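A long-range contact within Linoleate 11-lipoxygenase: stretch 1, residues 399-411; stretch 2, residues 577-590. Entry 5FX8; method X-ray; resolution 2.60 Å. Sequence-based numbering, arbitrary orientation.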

# COMPACT_ATOMS: atom_id res chain seq x y z
N GLU A 399 -18.29 -3.57 -9.37
CA GLU A 399 -18.92 -2.29 -9.64
C GLU A 399 -17.94 -1.15 -9.42
O GLU A 399 -17.79 -0.26 -10.28
N ASP A 400 -17.24 -1.16 -8.29
CA ASP A 400 -16.18 -0.18 -8.07
C ASP A 400 -15.09 -0.27 -9.13
O ASP A 400 -14.64 0.76 -9.64
N ALA A 401 -14.69 -1.48 -9.50
CA ALA A 401 -13.70 -1.68 -10.55
C ALA A 401 -14.18 -1.15 -11.89
O ALA A 401 -13.42 -0.53 -12.64
N HIS A 402 -15.43 -1.40 -12.22
CA HIS A 402 -15.97 -0.92 -13.47
C HIS A 402 -15.95 0.60 -13.53
O HIS A 402 -15.57 1.18 -14.55
N ARG A 403 -16.30 1.27 -12.44
CA ARG A 403 -16.23 2.73 -12.45
C ARG A 403 -14.80 3.21 -12.65
O ARG A 403 -14.50 3.98 -13.57
N LEU A 404 -13.88 2.75 -11.78
CA LEU A 404 -12.52 3.27 -11.84
C LEU A 404 -11.86 2.96 -13.18
O LEU A 404 -11.25 3.84 -13.80
N ILE A 405 -11.99 1.72 -13.65
CA ILE A 405 -11.43 1.36 -14.94
C ILE A 405 -12.03 2.21 -16.04
O ILE A 405 -11.34 2.57 -16.99
N GLY A 406 -13.31 2.57 -15.92
CA GLY A 406 -13.89 3.50 -16.88
C GLY A 406 -13.16 4.83 -16.92
O GLY A 406 -12.87 5.36 -17.99
N ALA A 407 -12.83 5.38 -15.76
CA ALA A 407 -12.10 6.64 -15.75
C ALA A 407 -10.71 6.47 -16.36
O ALA A 407 -10.24 7.33 -17.13
N ILE A 408 -10.04 5.37 -16.04
CA ILE A 408 -8.70 5.15 -16.55
C ILE A 408 -8.74 4.95 -18.06
O ILE A 408 -7.83 5.36 -18.78
N ARG A 409 -9.77 4.29 -18.55
CA ARG A 409 -9.82 3.96 -19.96
C ARG A 409 -10.16 5.19 -20.76
O ARG A 409 -9.54 5.45 -21.79
N ARG A 410 -11.09 5.99 -20.26
CA ARG A 410 -11.31 7.28 -20.88
C ARG A 410 -10.00 8.05 -21.00
O ARG A 410 -9.65 8.53 -22.09
N PHE A 411 -9.23 8.15 -19.91
CA PHE A 411 -7.97 8.86 -20.01
C PHE A 411 -7.05 8.21 -21.04
O PHE A 411 -6.42 8.91 -21.84
N GLU A 577 -11.27 15.06 -12.50
CA GLU A 577 -12.65 15.26 -12.10
C GLU A 577 -13.39 13.93 -11.95
O GLU A 577 -14.19 13.76 -11.02
N ASP A 578 -13.13 12.96 -12.85
CA ASP A 578 -13.83 11.68 -12.79
C ASP A 578 -13.52 10.94 -11.50
O ASP A 578 -14.43 10.45 -10.81
N THR A 579 -12.23 10.85 -11.16
CA THR A 579 -11.84 10.22 -9.90
C THR A 579 -12.25 11.06 -8.70
O THR A 579 -12.36 10.52 -7.60
N GLY A 580 -12.51 12.35 -8.86
CA GLY A 580 -13.14 13.08 -7.78
C GLY A 580 -14.55 12.59 -7.51
O GLY A 580 -14.94 12.40 -6.36
N ARG A 581 -15.32 12.37 -8.58
CA ARG A 581 -16.65 11.81 -8.40
C ARG A 581 -16.57 10.44 -7.74
O ARG A 581 -17.33 10.14 -6.81
N ILE A 582 -15.67 9.60 -8.22
CA ILE A 582 -15.62 8.23 -7.73
C ILE A 582 -15.20 8.22 -6.27
O ILE A 582 -15.74 7.45 -5.46
N SER A 583 -14.28 9.10 -5.89
CA SER A 583 -13.79 9.05 -4.53
C SER A 583 -14.82 9.63 -3.57
O SER A 583 -14.97 9.13 -2.46
N ARG A 584 -15.55 10.66 -3.99
CA ARG A 584 -16.66 11.11 -3.16
C ARG A 584 -17.72 10.02 -3.01
O ARG A 584 -18.23 9.82 -1.91
N GLU A 585 -18.04 9.28 -4.08
CA GLU A 585 -19.00 8.18 -3.93
C GLU A 585 -18.51 7.15 -2.93
O GLU A 585 -19.28 6.65 -2.12
N ILE A 586 -17.22 6.80 -2.97
CA ILE A 586 -16.77 5.71 -2.11
C ILE A 586 -16.64 6.18 -0.67
O ILE A 586 -17.12 5.51 0.25
N ALA A 587 -16.02 7.33 -0.44
CA ALA A 587 -15.90 7.84 0.92
C ALA A 587 -17.26 8.15 1.54
O ALA A 587 -17.40 8.13 2.77
N GLY A 588 -18.27 8.44 0.74
CA GLY A 588 -19.52 8.67 1.41
C GLY A 588 -20.30 7.43 1.81
O GLY A 588 -21.43 7.56 2.26
N ARG A 589 -19.73 6.24 1.66
CA ARG A 589 -20.49 5.01 1.84
C ARG A 589 -20.88 4.77 3.29
O ARG A 589 -20.13 5.07 4.22
N GLY A 590 -22.04 4.18 3.48
CA GLY A 590 -22.54 3.93 4.81
C GLY A 590 -23.63 2.91 4.69
O GLY A 590 -23.86 2.39 3.60

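The two helices run antiparallel, their axes approaching to 9.7 Å, and a small apolar centre is flanked by charged pairs. Ile582 (m, t) points toward the first helix, its CD1 lying 3.7 Å from Arg403 O and 4.1 Å from Ala407 CB. Ala407 suits this place because its methyl fills little space: Ala407 CB also packs 3.9 Å from Asp578 CB, where the backbones come close. The CA-to-CB bond of Leu404 (t, p) points sideways, and its CD1 lies 4.3 Å from Thr579 CG2.

The shortest direct polar contact between the stretches is bidentate. The CB of Asp400 (m) points sideways, but its carboxylate comes nearer and meets the guanidinium edge of Arg589, just beyond the second helix. Arg589 NH2 donates to Asp400 OD1 and Arg589 NH1 to Asp400 OD2, both at 2.6 Å, so a buried charge is paired and both carboxylate oxygens are satisfied.

The other salt bridges are long. Arg403 NE lies 3.9 Å from Glu585 OE1, an oxygen well out of the guanidinium plane, so no N-H points at it and only charge attraction operates; Arg403 NH1 and NH2 find hydrogen bonds elsewhere in the structure. Arg410 NE stands 3.6 Å from Asp578 OD2. The hydrogen bond to that oxygen comes from a water, which donates to Ala407 O as well, each at 2.7 Å from the water oxygen, while Asp578 OD1 is satisfied elsewhere.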

# COMPACT_ATOMS: atom_id res chain seq x y z
CB GLU A 399 -20.16 -2.13 -8.76
CG GLU A 399 -21.26 -3.17 -9.02
CD GLU A 399 -22.02 -3.64 -7.75
OE1 GLU A 399 -21.96 -2.97 -6.69
OE2 GLU A 399 -22.70 -4.69 -7.83
CB ASP A 400 -15.60 -0.37 -6.67
CG ASP A 400 -16.49 0.23 -5.62
OD1 ASP A 400 -17.43 0.91 -6.05
OD2 ASP A 400 -16.28 0.07 -4.40
CB ALA A 401 -13.35 -3.17 -10.68
CB HIS A 402 -17.37 -1.46 -13.66
CG HIS A 402 -18.09 -0.84 -14.81
ND1 HIS A 402 -17.90 -1.25 -16.11
CD2 HIS A 402 -18.96 0.20 -14.87
CE1 HIS A 402 -18.63 -0.51 -16.92
NE2 HIS A 402 -19.28 0.38 -16.19
CB ARG A 403 -16.84 3.32 -11.19
CG ARG A 403 -18.26 3.01 -11.03
CD ARG A 403 -18.81 3.59 -9.74
NE ARG A 403 -20.07 2.96 -9.35
CZ ARG A 403 -21.28 3.36 -9.74
NH1 ARG A 403 -21.43 4.39 -10.54
NH2 ARG A 403 -22.35 2.71 -9.32
CB LEU A 404 -11.70 2.70 -10.69
CG LEU A 404 -10.23 3.14 -10.66
CD1 LEU A 404 -10.05 4.67 -10.49
CD2 LEU A 404 -9.49 2.36 -9.59
CB ILE A 405 -11.61 -0.13 -15.22
CG1 ILE A 405 -10.70 -0.94 -14.31
CG2 ILE A 405 -11.27 -0.45 -16.62
CD1 ILE A 405 -10.81 -2.47 -14.44
CB ALA A 407 -12.02 7.17 -14.33
CB ILE A 408 -8.08 3.93 -15.83
CG1 ILE A 408 -7.91 4.22 -14.33
CG2 ILE A 408 -6.78 3.48 -16.50
CD1 ILE A 408 -7.24 3.12 -13.58
CB ARG A 409 -10.81 2.84 -20.22
CG ARG A 409 -10.82 2.47 -21.66
CD ARG A 409 -11.52 1.18 -21.98
NE ARG A 409 -11.28 0.89 -23.38
CZ ARG A 409 -10.36 0.05 -23.85
NH1 ARG A 409 -9.61 -0.64 -22.99
NH2 ARG A 409 -10.22 -0.11 -25.16
CB ARG A 410 -12.34 8.07 -20.11
CG ARG A 410 -12.67 9.40 -20.72
CD ARG A 410 -13.62 10.15 -19.83
NE ARG A 410 -14.77 9.33 -19.46
CZ ARG A 410 -15.87 9.23 -20.22
NH1 ARG A 410 -15.95 9.89 -21.38
NH2 ARG A 410 -16.87 8.46 -19.82
CB PHE A 411 -7.24 8.93 -18.68
CG PHE A 411 -5.87 9.51 -18.80
CD1 PHE A 411 -4.78 8.70 -19.06
CD2 PHE A 411 -5.67 10.86 -18.67
CE1 PHE A 411 -3.56 9.22 -19.20
CE2 PHE A 411 -4.43 11.38 -18.79
CZ PHE A 411 -3.38 10.56 -19.06
CB GLU A 577 -13.36 16.21 -13.07
CG GLU A 577 -14.89 16.30 -12.90
CD GLU A 577 -15.41 16.89 -11.55
OE1 GLU A 577 -15.20 16.28 -10.47
OE2 GLU A 577 -16.08 17.96 -11.60
CB ASP A 578 -13.46 10.79 -13.96
CG ASP A 578 -13.97 11.28 -15.29
OD1 ASP A 578 -14.79 12.24 -15.34
OD2 ASP A 578 -13.55 10.68 -16.30
CB THR A 579 -10.34 9.95 -9.88
OG1 THR A 579 -9.61 11.17 -10.02
CG2 THR A 579 -9.94 8.99 -10.98
CB ARG A 581 -17.37 11.69 -9.74
CG ARG A 581 -18.25 12.84 -10.10
CD ARG A 581 -18.66 12.76 -11.57
NE ARG A 581 -19.69 11.75 -11.83
CZ ARG A 581 -20.98 12.01 -12.00
NH1 ARG A 581 -21.43 13.26 -11.93
NH2 ARG A 581 -21.83 11.02 -12.24
CB ILE A 582 -14.68 7.38 -8.61
CG1 ILE A 582 -15.29 7.19 -9.99
CG2 ILE A 582 -14.41 6.04 -7.95
CD1 ILE A 582 -14.32 6.67 -11.02
CB SER A 583 -12.45 9.75 -4.43
OG SER A 583 -12.59 11.13 -4.58
CB ARG A 584 -17.25 12.39 -3.71
CG ARG A 584 -16.35 13.57 -3.46
CD ARG A 584 -16.99 14.86 -3.86
NE ARG A 584 -17.25 14.96 -5.29
CZ ARG A 584 -16.37 15.32 -6.21
NH1 ARG A 584 -15.12 15.64 -5.89
NH2 ARG A 584 -16.75 15.37 -7.47
CB GLU A 585 -19.29 7.49 -5.27
CG GLU A 585 -19.99 8.33 -6.31
CD GLU A 585 -19.98 7.68 -7.69
OE1 GLU A 585 -19.50 6.53 -7.82
OE2 GLU A 585 -20.46 8.33 -8.66
CB ILE A 586 -15.45 5.11 -2.64
CG1 ILE A 586 -15.72 4.45 -3.99
CG2 ILE A 586 -14.89 4.09 -1.64
CD1 ILE A 586 -14.51 3.95 -4.63
CB ALA A 587 -15.04 9.09 0.97
CB ARG A 589 -19.68 3.82 1.36
CG ARG A 589 -20.18 3.24 0.10
CD ARG A 589 -19.22 2.22 -0.45
NE ARG A 589 -19.24 2.32 -1.89
CZ ARG A 589 -18.37 1.79 -2.73
NH1 ARG A 589 -17.33 1.08 -2.30
NH2 ARG A 589 -18.55 1.98 -4.01
O HOH W 1 -11.09 9.93 -17.26